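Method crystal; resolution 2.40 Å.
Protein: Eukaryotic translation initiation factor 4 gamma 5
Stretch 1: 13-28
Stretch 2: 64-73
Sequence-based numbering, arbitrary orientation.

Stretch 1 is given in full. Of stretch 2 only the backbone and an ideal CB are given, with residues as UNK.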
ATOM      1  N   GLY A  13     -16.813   6.513  13.033  1.00 84.67           N
ATOM      2  CA  GLY A  13     -17.696   7.599  12.626  1.00 85.14           C
ATOM      3  C   GLY A  13     -17.037   8.497  11.597  1.00 85.90           C
ATOM      4  O   GLY A  13     -17.572   8.664  10.505  1.00 85.93           O
ATOM      5  N   ILE A  14     -15.830   9.010  11.912  1.00 79.72           N
ATOM      6  CA  ILE A  14     -15.022   9.869  11.036  1.00 76.83           C
ATOM      7  C   ILE A  14     -14.756   9.190   9.680  1.00 78.20           C
ATOM      8  O   ILE A  14     -14.937   9.827   8.643  1.00 77.43           O
ATOM      9  CB  ILE A  14     -13.713  10.331  11.763  1.00 78.55           C
ATOM     10  CG1 ILE A  14     -14.048  11.234  12.973  1.00 80.75           C
ATOM     11  CG2 ILE A  14     -12.732  11.034  10.796  1.00 76.85           C
ATOM     12  CD1 ILE A  14     -12.974  11.326  14.037  1.00 83.13           C
ATOM     13  N   LEU A  15     -14.353   7.897   9.691  1.00 74.19           N
ATOM     14  CA  LEU A  15     -14.057   7.111   8.477  1.00 72.23           C
ATOM     15  C   LEU A  15     -15.311   6.935   7.604  1.00 78.93           C
ATOM     16  O   LEU A  15     -15.221   6.878   6.376  1.00 78.03           O
ATOM     17  CB  LEU A  15     -13.443   5.738   8.824  1.00 70.61           C
ATOM     18  CG  LEU A  15     -12.087   5.721   9.542  1.00 73.20           C
ATOM     19  CD1 LEU A  15     -11.827   4.375  10.161  1.00 72.36           C
ATOM     20  CD2 LEU A  15     -10.951   6.098   8.616  1.00 72.81           C
ATOM     21  N   GLY A  16     -16.463   6.872   8.257  1.00 78.53           N
ATOM     22  CA  GLY A  16     -17.751   6.792   7.594  1.00 80.18           C
ATOM     23  C   GLY A  16     -18.068   8.071   6.836  1.00 86.79           C
ATOM     24  O   GLY A  16     -18.161   8.043   5.603  1.00 87.08           O
ATOM     25  N   ARG A  17     -18.188   9.222   7.563  1.00 84.25           N
ATOM     26  CA  ARG A  17     -18.512  10.527   6.961  1.00 85.24           C
ATOM     27  C   ARG A  17     -17.413  11.150   6.065  1.00 88.87           C
ATOM     28  O   ARG A  17     -17.703  12.135   5.399  1.00 89.03           O
ATOM     29  CB  ARG A  17     -19.001  11.587   7.987  1.00 87.26           C
ATOM     30  CG  ARG A  17     -18.517  11.477   9.417  1.00101.90           C
ATOM     31  CD  ARG A  17     -19.334  12.345  10.369  1.00117.71           C
ATOM     32  NE  ARG A  17     -18.689  12.482  11.683  1.00123.28           N
ATOM     33  CZ  ARG A  17     -19.101  11.884  12.800  1.00132.94           C
ATOM     34  NH1 ARG A  17     -18.443  12.066  13.937  1.00116.34           N
ATOM     35  NH2 ARG A  17     -20.174  11.105  12.787  1.00120.76           N
ATOM     36  N   VAL A  18     -16.199  10.586   5.994  1.00 85.36           N
ATOM     37  CA  VAL A  18     -15.124  11.198   5.210  1.00 84.80           C
ATOM     38  C   VAL A  18     -15.346  11.039   3.674  1.00 90.76           C
ATOM     39  O   VAL A  18     -15.686   9.963   3.164  1.00 89.05           O
ATOM     40  CB  VAL A  18     -13.687  10.791   5.680  1.00 85.88           C
ATOM     41  CG1 VAL A  18     -13.296   9.384   5.233  1.00 83.72           C
ATOM     42  CG2 VAL A  18     -12.648  11.817   5.246  1.00 84.68           C
ATOM     43  N   GLY A  19     -15.180  12.173   2.998  1.00 90.60           N
ATOM     44  CA  GLY A  19     -15.280  12.362   1.554  1.00 91.13           C
ATOM     45  C   GLY A  19     -14.487  13.573   1.092  1.00 97.96           C
ATOM     46  O   GLY A  19     -13.862  14.263   1.913  1.00 97.95           O
ATOM     47  N   GLU A  20     -14.502  13.834  -0.234  1.00 96.32           N
ATOM     48  CA  GLU A  20     -13.793  14.947  -0.884  1.00 97.58           C
ATOM     49  C   GLU A  20     -14.148  16.319  -0.265  1.00104.74           C
ATOM     50  O   GLU A  20     -13.244  17.064   0.149  1.00105.42           O
ATOM     51  CB  GLU A  20     -14.067  14.927  -2.399  1.00 99.23           C
ATOM     52  CG  GLU A  20     -13.275  15.934  -3.231  1.00113.50           C
ATOM     53  CD  GLU A  20     -13.948  16.362  -4.524  1.00142.15           C
ATOM     54  OE1 GLU A  20     -15.082  16.892  -4.449  1.00147.67           O
ATOM     55  OE2 GLU A  20     -13.340  16.193  -5.608  1.00132.28           O
ATOM     56  N   GLY A  21     -15.451  16.584  -0.152  1.00101.38           N
ATOM     57  CA  GLY A  21     -15.993  17.825   0.383  1.00102.91           C
ATOM     58  C   GLY A  21     -15.690  18.142   1.834  1.00104.59           C
ATOM     59  O   GLY A  21     -15.389  19.301   2.145  1.00106.61           O
ATOM     60  N   ASN A  22     -15.775  17.133   2.740  1.00 96.91           N
ATOM     61  CA  ASN A  22     -15.606  17.348   4.190  1.00 96.03           C
ATOM     62  C   ASN A  22     -14.291  16.844   4.821  1.00 93.96           C
ATOM     63  O   ASN A  22     -14.181  16.857   6.052  1.00 93.88           O
ATOM     64  CB  ASN A  22     -16.804  16.777   4.976  1.00 96.01           C
ATOM     65  CG  ASN A  22     -16.965  15.270   4.987  1.00100.60           C
ATOM     66  OD1 ASN A  22     -16.097  14.488   4.576  1.00 82.50           O
ATOM     67  ND2 ASN A  22     -18.105  14.834   5.482  1.00 95.40           N
ATOM     68  N   LEU A  23     -13.299  16.455   4.004  1.00 85.65           N
ATOM     69  CA  LEU A  23     -11.995  16.011   4.493  1.00 82.56           C
ATOM     70  C   LEU A  23     -11.372  17.004   5.531  1.00 87.54           C
ATOM     71  O   LEU A  23     -10.957  16.527   6.594  1.00 86.05           O
ATOM     72  CB  LEU A  23     -11.041  15.695   3.319  1.00 79.83           C
ATOM     73  CG  LEU A  23      -9.621  15.232   3.660  1.00 81.64           C
ATOM     74  CD1 LEU A  23      -9.606  13.863   4.341  1.00 79.98           C
ATOM     75  CD2 LEU A  23      -8.769  15.206   2.428  1.00 81.79           C
ATOM     76  N   PRO A  24     -11.383  18.358   5.317  1.00 85.74           N
ATOM     77  CA  PRO A  24     -10.824  19.273   6.338  1.00 86.13           C
ATOM     78  C   PRO A  24     -11.552  19.256   7.686  1.00 89.66           C
ATOM     79  O   PRO A  24     -10.909  19.440   8.726  1.00 90.00           O
ATOM     80  CB  PRO A  24     -10.903  20.648   5.667  1.00 89.72           C
ATOM     81  CG  PRO A  24     -11.037  20.366   4.205  1.00 93.18           C
ATOM     82  CD  PRO A  24     -11.844  19.121   4.137  1.00 88.05           C
ATOM     83  N   LYS A  25     -12.882  19.021   7.668  1.00 86.06           N
ATOM     84  CA  LYS A  25     -13.721  18.918   8.871  1.00 87.12           C
ATOM     85  C   LYS A  25     -13.408  17.599   9.585  1.00 87.26           C
ATOM     86  O   LYS A  25     -13.442  17.540  10.812  1.00 88.63           O
ATOM     87  CB  LYS A  25     -15.225  19.005   8.517  1.00 91.79           C
ATOM     88  CG  LYS A  25     -16.129  19.139   9.746  1.00112.93           C
ATOM     89  CD  LYS A  25     -17.616  19.222   9.420  1.00130.56           C
ATOM     90  CE  LYS A  25     -18.427  19.432  10.684  1.00144.53           C
ATOM     91  NZ  LYS A  25     -19.866  19.691  10.405  1.00153.79           N
ATOM     92  N   MET A  26     -13.088  16.554   8.810  1.00 79.64           N
ATOM     93  CA  MET A  26     -12.761  15.219   9.313  1.00 77.32           C
ATOM     94  C   MET A  26     -11.371  15.178   9.955  1.00 79.40           C
ATOM     95  O   MET A  26     -11.186  14.530  10.995  1.00 77.75           O
ATOM     96  CB  MET A  26     -12.957  14.151   8.216  1.00 77.40           C
ATOM     97  CG  MET A  26     -14.424  13.961   7.810  1.00 82.03           C
ATOM     98  SD  MET A  26     -15.564  13.712   9.204  1.00 88.63           S
ATOM     99  CE  MET A  26     -16.385  15.324   9.275  1.00 88.64           C
ATOM    100  N   LYS A  27     -10.413  15.917   9.353  1.00 75.01           N
ATOM    101  CA  LYS A  27      -9.054  16.093   9.851  1.00 72.80           C
ATOM    102  C   LYS A  27      -9.111  16.812  11.198  1.00 80.27           C
ATOM    103  O   LYS A  27      -8.401  16.406  12.128  1.00 80.62           O
ATOM    104  CB  LYS A  27      -8.217  16.909   8.860  1.00 72.74           C
ATOM    105  CG  LYS A  27      -7.705  16.104   7.677  1.00 71.52           C
ATOM    106  CD  LYS A  27      -6.920  16.984   6.737  1.00 72.16           C
ATOM    107  CE  LYS A  27      -6.271  16.182   5.658  1.00 75.50           C
ATOM    108  NZ  LYS A  27      -5.957  17.033   4.481  1.00 86.61           N
ATOM    109  N   GLU A  28      -9.963  17.865  11.318  1.00 78.69           N
ATOM    110  CA  GLU A  28     -10.056  18.594  12.584  1.00 81.02           C
ATOM    111  C   GLU A  28     -10.843  17.797  13.638  1.00 84.54           C
ATOM    112  O   GLU A  28     -10.516  17.918  14.820  1.00 85.15           O
ATOM    113  CB  GLU A  28     -10.547  20.050  12.429  1.00 85.19           C
ATOM    114  CG  GLU A  28     -11.949  20.252  11.880  1.00101.85           C
ATOM    115  CD  GLU A  28     -12.227  21.636  11.319  1.00131.25           C
ATOM    116  OE1 GLU A  28     -13.319  22.184  11.601  1.00126.14           O
ATOM    117  OE2 GLU A  28     -11.358  22.172  10.592  1.00126.94           O
ATOM    118  N   UNK A  64      -7.938   6.687  -0.257  1.00 71.71           N
ATOM    119  CA  UNK A  64      -6.994   7.824  -0.185  1.00 70.79           C
ATOM    120  C   UNK A  64      -7.339   8.794   0.944  1.00 73.82           C
ATOM    121  O   UNK A  64      -6.439   9.442   1.470  1.00 73.68           O
ATOM    122  CB  UNK A  64      -6.979   8.580  -1.515  1.00 70.79           C
ATOM    123  N   UNK A  65      -8.638   8.879   1.322  1.00 69.96           N
ATOM    124  CA  UNK A  65      -9.094   9.762   2.398  1.00 70.50           C
ATOM    125  C   UNK A  65      -8.716   9.227   3.766  1.00 72.31           C
ATOM    126  O   UNK A  65      -8.396  10.027   4.636  1.00 72.40           O
ATOM    127  CB  UNK A  65     -10.610   9.954   2.321  1.00 70.50           C
ATOM    128  N   UNK A  66      -8.765   7.881   3.958  1.00 66.88           N
ATOM    129  CA  UNK A  66      -8.393   7.192   5.196  1.00 66.02           C
ATOM    130  C   UNK A  66      -6.920   7.422   5.432  1.00 66.08           C
ATOM    131  O   UNK A  66      -6.511   7.760   6.549  1.00 66.17           O
ATOM    132  CB  UNK A  66      -8.711   5.697   5.132  1.00 66.02           C
ATOM    133  N   UNK A  67      -6.131   7.239   4.359  1.00 58.53           N
ATOM    134  CA  UNK A  67      -4.686   7.405   4.313  1.00 56.40           C
ATOM    135  C   UNK A  67      -4.323   8.890   4.568  1.00 61.33           C
ATOM    136  O   UNK A  67      -3.375   9.154   5.306  1.00 62.94           O
ATOM    137  CB  UNK A  67      -4.139   6.932   2.965  1.00 56.40           C
ATOM    138  N   UNK A  68      -5.138   9.848   4.060  1.00 57.22           N
ATOM    139  CA  UNK A  68      -4.946  11.290   4.294  1.00 57.18           C
ATOM    140  C   UNK A  68      -5.235  11.707   5.751  1.00 61.97           C
ATOM    141  O   UNK A  68      -4.711  12.728   6.209  1.00 63.29           O
ATOM    142  CB  UNK A  68      -5.848  12.086   3.349  1.00 57.18           C
ATOM    143  N   UNK A  69      -6.064  10.912   6.469  1.00 57.64           N
ATOM    144  CA  UNK A  69      -6.416  11.133   7.874  1.00 58.59           C
ATOM    145  C   UNK A  69      -5.250  10.699   8.752  1.00 63.41           C
ATOM    146  O   UNK A  69      -4.980  11.342   9.759  1.00 64.50           O
ATOM    147  CB  UNK A  69      -7.690  10.373   8.251  1.00 58.59           C
ATOM    148  N   UNK A  70      -4.539   9.625   8.341  1.00 58.90           N
ATOM    149  CA  UNK A  70      -3.366   9.073   9.022  1.00 58.11           C
ATOM    150  C   UNK A  70      -2.192  10.065   8.893  1.00 60.95           C
ATOM    151  O   UNK A  70      -1.482  10.287   9.875  1.00 61.22           O
ATOM    152  CB  UNK A  70      -2.993   7.708   8.440  1.00 58.11           C
ATOM    153  N   UNK A  71      -2.032  10.699   7.704  1.00 56.06           N
ATOM    154  CA  UNK A  71      -1.002  11.725   7.450  1.00 55.24           C
ATOM    155  C   UNK A  71      -1.266  12.917   8.386  1.00 62.45           C
ATOM    156  O   UNK A  71      -0.336  13.424   9.019  1.00 64.21           O
ATOM    157  CB  UNK A  71      -1.010  12.168   5.986  1.00 55.24           C
ATOM    158  N   UNK A  72      -2.552  13.321   8.485  1.00 58.76           N
ATOM    159  CA  UNK A  72      -3.054  14.416   9.313  1.00 59.66           C
ATOM    160  C   UNK A  72      -2.722  14.181  10.800  1.00 62.71           C
ATOM    161  O   UNK A  72      -2.238  15.090  11.491  1.00 61.81           O
ATOM    162  CB  UNK A  72      -4.565  14.568   9.124  1.00 59.66           C
ATOM    163  N   UNK A  73      -2.964  12.939  11.254  1.00 57.90           N
ATOM    164  CA  UNK A  73      -2.747  12.450  12.605  1.00 57.56           C
ATOM    165  C   UNK A  73      -1.267  12.504  12.992  1.00 60.80           C
ATOM    166  O   UNK A  73      -0.976  12.940  14.093  1.00 61.62           O
ATOM    167  CB  UNK A  73      -3.274  11.019  12.735  1.00 57.56           C
TER

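Stretch 1 reads as helix, turn, helix. Residues 13-17 end one helix, 23-28 begin the next, and the single helix of stretch 2 packs against both, its axis 10.3 Å from the first and 9.9 Å from the second. What stretch 1 offers is mostly carbon: Ile14, Leu15, Val18 and Leu23, with the stem of Lys27 beside them.

Position 64 has helical angles and an ideal CB with nothing of stretch 1 within 5.5 Å, so this contact barely limits the choice. It is Pro64, which makes no contact across.

Position 65 points toward the turn. Its ideal CB lies 4.0 Å from Val18 CG1 and 4.5 Å from Leu23 CD1, and beyond them runs the side-chain-free backbone of Gly19. A leucine or methionine would suit, and so would a flat ring able to lie along the glycine. The residue is Tyr65, with chi1 in m. Gly19 C sits over one face of the ring, 3.9 Å from Tyr65 CE1, while Leu23 CD2 meets the edge at 4.1 Å from Tyr65 CD1. The ring reaches far enough to bring Tyr65 OH within 3.3 Å of Glu20 CB, a contact with carbon and not a hydrogen bond.

At 66 the CA-to-CB bond points sideways, yet the ideal CB is 4.2 Å from Leu15 CD2, and the carbonyl of Leu15 lies further out. A long apolar or aromatic chain could turn back to cover them. Tyr66 does so: Tyr66 CD1 packs 3.4 Å from Leu15 CD2, Val18 CG1 approaches Tyr66 CE1 at 3.9 Å, and Leu15 O lies at the ring edge, near its plane. Its hydroxyl is bonded elsewhere in the structure.

Position 67 is out of reach and open to many helix-compatible residues; it is Val67.

Position 68 points toward stretch 1, with Leu23 CD1 4.3 Å and Lys27 CE 4.7 Å from its ideal CB. A nearby lysine might argue for an acid, but an aliphatic stem would also serve. The residue is Lys68: Lys68 CD packs 3.8 Å from Leu23 CD2, and the chain's end leads away, with Lys68 NZ making a weak hydrogen bond of 3.3 Å to Pro64 O.

The CA-to-CB bond at 69 is sideways, with its ideal CB 5.4 Å from Leu15 CD2, leaving space ahead for a branched apolar chain of some length. Leu69 is the knob, seated among Ile14, Leu15, Leu23 and Lys27. Leu69 CD1 lies 3.9 Å from Ile14 CG2 and 4.0 Å from Leu15 CD2; Leu69 CD2 lies 4.1 Å from Met26 CB. One leucine thus touches both helices of stretch 1.

Positions 70 and 71 have nothing of stretch 1 within 5.5 Å of their ideal CB atoms, so this contact leaves the choice among helix-compatible residues open; they are Val70 and Val71.

Position 72 points toward Lys27, whose CG is 3.8 Å from the ideal CB, so small residues such as alanine or serine fit best. Ser72 places OG 3.5 Å from Lys27 CG.

At 73 the bond is sideways and stretch 1 lies beyond 5.5 Å of the ideal CB, so many side chains, small or large, would suit this contact; the residue is Leu73, which does not touch stretch 1.

Stretch 2, residues 64-73: PYYVKLVVSL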
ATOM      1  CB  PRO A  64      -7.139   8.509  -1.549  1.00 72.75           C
ATOM      2  CG  PRO A  64      -7.762   7.511  -2.439  1.00 76.67           C
ATOM      3  CD  PRO A  64      -8.620   6.652  -1.570  1.00 72.85           C
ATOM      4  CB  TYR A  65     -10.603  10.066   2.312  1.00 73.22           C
ATOM      5  CG  TYR A  65     -10.993  10.705   1.002  1.00 76.55           C
ATOM      6  CD1 TYR A  65     -10.695  12.040   0.737  1.00 79.88           C
ATOM      7  CD2 TYR A  65     -11.615   9.962  -0.001  1.00 77.06           C
ATOM      8  CE1 TYR A  65     -11.017  12.623  -0.488  1.00 82.50           C
ATOM      9  CE2 TYR A  65     -11.948  10.535  -1.227  1.00 78.50           C
ATOM     10  CZ  TYR A  65     -11.654  11.869  -1.464  1.00 89.70           C
ATOM     11  OH  TYR A  65     -11.969  12.434  -2.673  1.00 92.38           O
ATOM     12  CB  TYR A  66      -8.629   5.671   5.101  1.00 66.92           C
ATOM     13  CG  TYR A  66     -10.041   5.240   4.801  1.00 71.06           C
ATOM     14  CD1 TYR A  66     -11.129   6.016   5.193  1.00 75.34           C
ATOM     15  CD2 TYR A  66     -10.297   4.041   4.151  1.00 71.82           C
ATOM     16  CE1 TYR A  66     -12.437   5.612   4.935  1.00 77.59           C
ATOM     17  CE2 TYR A  66     -11.598   3.651   3.839  1.00 74.07           C
ATOM     18  CZ  TYR A  66     -12.667   4.430   4.252  1.00 85.52           C
ATOM     19  OH  TYR A  66     -13.952   4.033   3.973  1.00 91.70           O
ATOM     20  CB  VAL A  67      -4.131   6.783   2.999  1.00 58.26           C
ATOM     21  CG1 VAL A  67      -2.724   7.227   2.706  1.00 57.76           C
ATOM     22  CG2 VAL A  67      -4.182   5.261   3.050  1.00 57.12           C
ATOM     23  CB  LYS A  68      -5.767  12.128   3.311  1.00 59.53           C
ATOM     24  CG  LYS A  68      -5.099  12.277   1.955  1.00 63.91           C
ATOM     25  CD  LYS A  68      -5.978  13.030   0.966  1.00 69.88           C
ATOM     26  CE  LYS A  68      -5.449  12.938  -0.433  1.00 65.72           C
ATOM     27  NZ  LYS A  68      -5.505  11.555  -0.954  1.00 71.59           N
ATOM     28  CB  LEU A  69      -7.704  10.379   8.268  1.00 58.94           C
ATOM     29  CG  LEU A  69      -9.040  10.962   7.777  1.00 64.89           C
ATOM     30  CD1 LEU A  69     -10.178   9.991   8.020  1.00 65.56           C
ATOM     31  CD2 LEU A  69      -9.351  12.313   8.433  1.00 69.31           C
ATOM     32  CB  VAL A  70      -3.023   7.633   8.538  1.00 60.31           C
ATOM     33  CG1 VAL A  70      -1.754   7.104   9.215  1.00 59.72           C
ATOM     34  CG2 VAL A  70      -4.192   6.679   8.786  1.00 60.12           C
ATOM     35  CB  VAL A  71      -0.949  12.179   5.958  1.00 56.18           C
ATOM     36  CG1 VAL A  71       0.054  13.321   5.755  1.00 55.71           C
ATOM     37  CG2 VAL A  71      -0.613  11.013   5.045  1.00 53.86           C
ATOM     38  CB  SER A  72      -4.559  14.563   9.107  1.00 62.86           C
ATOM     39  OG  SER A  72      -5.108  15.574   9.931  1.00 74.18           O
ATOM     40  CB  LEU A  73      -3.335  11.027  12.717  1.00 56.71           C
ATOM     41  CG  LEU A  73      -3.149  10.222  14.000  1.00 61.58           C
ATOM     42  CD1 LEU A  73      -3.761  10.924  15.197  1.00 63.54           C
ATOM     43  CD2 LEU A  73      -3.774   8.838  13.849  1.00 61.83           C
TER
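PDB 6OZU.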